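SAM-dependent methyltransferase (Exiguobacterium sibiricum 255-15, PDB 3D2L) probably transfers a methyl group from S-adenosylmethionine to an acceptor that is not established. Local coordinates at residues 38-43 with 100-105. Residues are numbered along the deposited sequence; the frame is centred on the assembly and turned at random.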
ATOM      1  N   ALA A  38       8.280   9.706   1.578  1.00 29.26           N
ATOM      2  CA  ALA A  38       7.007   9.870   0.888  1.00 29.99           C
ATOM      3  C   ALA A  38       6.346   8.486   0.919  1.00 30.26           C
ATOM      4  O   ALA A  38       6.882   7.493   0.395  1.00 28.85           O
ATOM      5  CB  ALA A  38       7.201  10.369  -0.542  1.00 28.74           C
ATOM      6  N   ASP A  39       5.206   8.409   1.580  1.00 30.10           N
ATOM      7  CA  ASP A  39       4.420   7.156   1.681  1.00 30.49           C
ATOM      8  C   ASP A  39       3.293   7.302   0.698  1.00 31.38           C
ATOM      9  O   ASP A  39       2.353   8.087   0.894  1.00 31.22           O
ATOM     10  CB  ASP A  39       3.900   6.977   3.097  1.00 32.42           C
ATOM     11  CG  ASP A  39       3.183   5.650   3.298  1.00 38.08           C
ATOM     12  OD1 ASP A  39       3.638   4.618   2.722  1.00 32.13           O
ATOM     13  OD2 ASP A  39       2.177   5.668   4.049  1.00 35.50           O
ATOM     14  N   ILE A  40       3.384   6.532  -0.365  1.00 32.49           N
ATOM     15  CA  ILE A  40       2.485   6.657  -1.467  1.00 34.47           C
ATOM     16  C   ILE A  40       1.426   5.552  -1.527  1.00 36.18           C
ATOM     17  O   ILE A  40       1.655   4.443  -1.162  1.00 37.91           O
ATOM     18  CB  ILE A  40       3.250   6.898  -2.776  1.00 37.59           C
ATOM     19  CG1 ILE A  40       3.900   5.650  -3.252  1.00 42.42           C
ATOM     20  CG2 ILE A  40       4.353   7.985  -2.601  1.00 29.27           C
ATOM     21  CD1 ILE A  40       4.842   5.890  -4.337  1.00 44.14           C
ATOM     22  N   GLY A  41       0.246   5.907  -1.974  1.00 36.51           N
ATOM     23  CA  GLY A  41      -0.901   5.013  -1.940  1.00 36.51           C
ATOM     24  C   GLY A  41      -1.247   4.738  -0.489  1.00 35.52           C
ATOM     25  O   GLY A  41      -1.602   3.623  -0.103  1.00 34.68           O
ATOM     26  N   CYS A  42      -1.178   5.788   0.329  1.00 34.20           N
ATOM     27  CA  CYS A  42      -1.333   5.656   1.740  1.00 32.39           C
ATOM     28  C   CYS A  42      -2.731   5.447   2.267  1.00 32.18           C
ATOM     29  O   CYS A  42      -2.871   5.292   3.464  1.00 34.26           O
ATOM     30  CB  CYS A  42      -0.738   6.907   2.430  1.00 34.21           C
ATOM     31  SG  CYS A  42      -1.661   8.420   2.045  1.00 34.29           S
ATOM     32  N   GLY A  43      -3.756   5.498   1.417  1.00 36.35           N
ATOM     33  CA  GLY A  43      -5.153   5.327   1.856  1.00 33.20           C
ATOM     34  C   GLY A  43      -5.513   6.275   2.987  1.00 34.85           C
ATOM     35  O   GLY A  43      -5.278   7.497   2.902  1.00 34.22           O
ATOM     36  N   ILE A 100      10.997   6.319  -0.473  1.00 27.98           N
ATOM     37  CA  ILE A 100       9.605   6.179  -0.894  1.00 28.93           C
ATOM     38  C   ILE A 100       9.105   4.836  -0.410  1.00 28.28           C
ATOM     39  O   ILE A 100       9.761   3.807  -0.607  1.00 29.71           O
ATOM     40  CB  ILE A 100       9.446   6.325  -2.458  1.00 26.66           C
ATOM     41  CG1 ILE A 100       9.726   7.750  -2.875  1.00 29.39           C
ATOM     42  CG2 ILE A 100       8.039   5.901  -2.949  1.00 29.29           C
ATOM     43  CD1 ILE A 100       9.896   7.852  -4.385  1.00 28.03           C
ATOM     44  N   THR A 101       7.943   4.835   0.259  1.00 28.31           N
ATOM     45  CA  THR A 101       7.331   3.612   0.699  1.00 28.24           C
ATOM     46  C   THR A 101       5.996   3.409  -0.011  1.00 27.98           C
ATOM     47  O   THR A 101       5.183   4.329  -0.137  1.00 28.46           O
ATOM     48  CB  THR A 101       7.141   3.544   2.257  1.00 29.75           C
ATOM     49  OG1 THR A 101       6.421   4.705   2.725  1.00 29.99           O
ATOM     50  CG2 THR A 101       8.512   3.482   2.932  1.00 27.53           C
ATOM     51  N   ILE A 102       5.759   2.174  -0.434  1.00 27.59           N
ATOM     52  CA  ILE A 102       4.505   1.815  -1.097  1.00 28.98           C
ATOM     53  C   ILE A 102       4.080   0.532  -0.431  1.00 30.65           C
ATOM     54  O   ILE A 102       4.425  -0.572  -0.843  1.00 30.85           O
ATOM     55  CB  ILE A 102       4.646   1.624  -2.617  1.00 28.72           C
ATOM     56  CG1 ILE A 102       5.527   2.699  -3.232  1.00 29.65           C
ATOM     57  CG2 ILE A 102       3.280   1.614  -3.237  1.00 25.19           C
ATOM     58  CD1 ILE A 102       5.564   2.613  -4.766  1.00 30.05           C
ATOM     59  N   LEU A 103       3.293   0.701   0.612  1.00 32.73           N
ATOM     60  CA  LEU A 103       3.007  -0.369   1.536  1.00 31.20           C
ATOM     61  C   LEU A 103       1.660  -1.026   1.426  1.00 32.57           C
ATOM     62  O   LEU A 103       0.727  -0.491   0.825  1.00 31.76           O
ATOM     63  CB  LEU A 103       3.175   0.182   2.968  1.00 30.21           C
ATOM     64  CG  LEU A 103       4.478   0.875   3.327  1.00 29.75           C
ATOM     65  CD1 LEU A 103       4.376   1.383   4.789  1.00 29.62           C
ATOM     66  CD2 LEU A 103       5.664  -0.045   3.153  1.00 31.56           C
ATOM     67  N   CYS A 104       1.603  -2.233   2.005  1.00 31.83           N
ATOM     68  CA  CYS A 104       0.382  -3.028   2.114  1.00 30.65           C
ATOM     69  C   CYS A 104      -0.272  -3.315   0.768  1.00 27.90           C
ATOM     70  O   CYS A 104      -1.453  -3.102   0.586  1.00 28.61           O
ATOM     71  CB  CYS A 104      -0.589  -2.341   3.045  1.00 31.09           C
ATOM     72  SG  CYS A 104       0.207  -1.909   4.660  1.00 35.79           S
ATOM     73  N   ASP A 105       0.523  -3.837  -0.159  1.00 29.23           N
ATOM     74  CA  ASP A 105       0.060  -4.214  -1.499  1.00 25.89           C
ATOM     75  C   ASP A 105      -0.620  -3.105  -2.306  1.00 27.35           C
ATOM     76  O   ASP A 105      -1.329  -3.365  -3.299  1.00 25.21           O
ATOM     77  CB  ASP A 105      -0.751  -5.540  -1.518  1.00 26.82           C
ATOM     78  CG  ASP A 105      -1.969  -5.536  -0.587  1.00 33.21           C
ATOM     79  OD1 ASP A 105      -1.788  -5.852   0.596  1.00 27.87           O
ATOM     80  OD2 ASP A 105      -3.100  -5.268  -1.042  1.00 28.25           O
TER
HETATM   81  O   HOH W   1       2.126   3.250   1.316  1.00 24.95           O
HETATM   82  O   HOH W   2      -0.548   1.574   1.799  1.00 33.28           O
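Asp39 and Thr101 sit side by side on neighbouring parallel strands, 36-40 and 97-102, in the middle of the seven-stranded sheet, their side chains on one face. Two backbone hydrogen bonds join the strands here. Thr101 N reaches Ala38 O at 2.9 Å, and Ile40 N meets Thr101 O at 2.9 Å.

The side-chain hydrogen bond lies on the face covered by helix 46-51. Thr101 OG1 donates to Asp39 OD1 at 2.8 Å, coming from above the carboxylate plane. With CG anti to the backbone N (chi1 -175°) the carboxylate runs forward along its own strand, and OD1 reaches across to Thr101. The other oxygen, OD2, hydrogen-bonds to Thr48 OG1 of that helix.

The opposite face is apolar. Ile40 CG1 presses on Ile102 CG1 at 3.4 Å, closer than usual van der Waals contact. The tip of Ile40 also meets Ile100, CD1 to CG2, at 3.5 Å.

Past the last direct hydrogen bond the chains part, and water takes over. One water accepts from Leu103 N at 2.9 Å and lies near Asp39 OD1 and Ile40 O. A second spans Gly41 O and Leu103 O.

Strand 36-40 runs into Gly41-Cys42-Gly43, the glycine-rich turn that in Rossmann-fold methyltransferases borders the S-adenosylmethionine site and probably does so here. The hydroxyls of Thr101 and Thr48 would tend to keep the buried Asp39 carboxylate ionised.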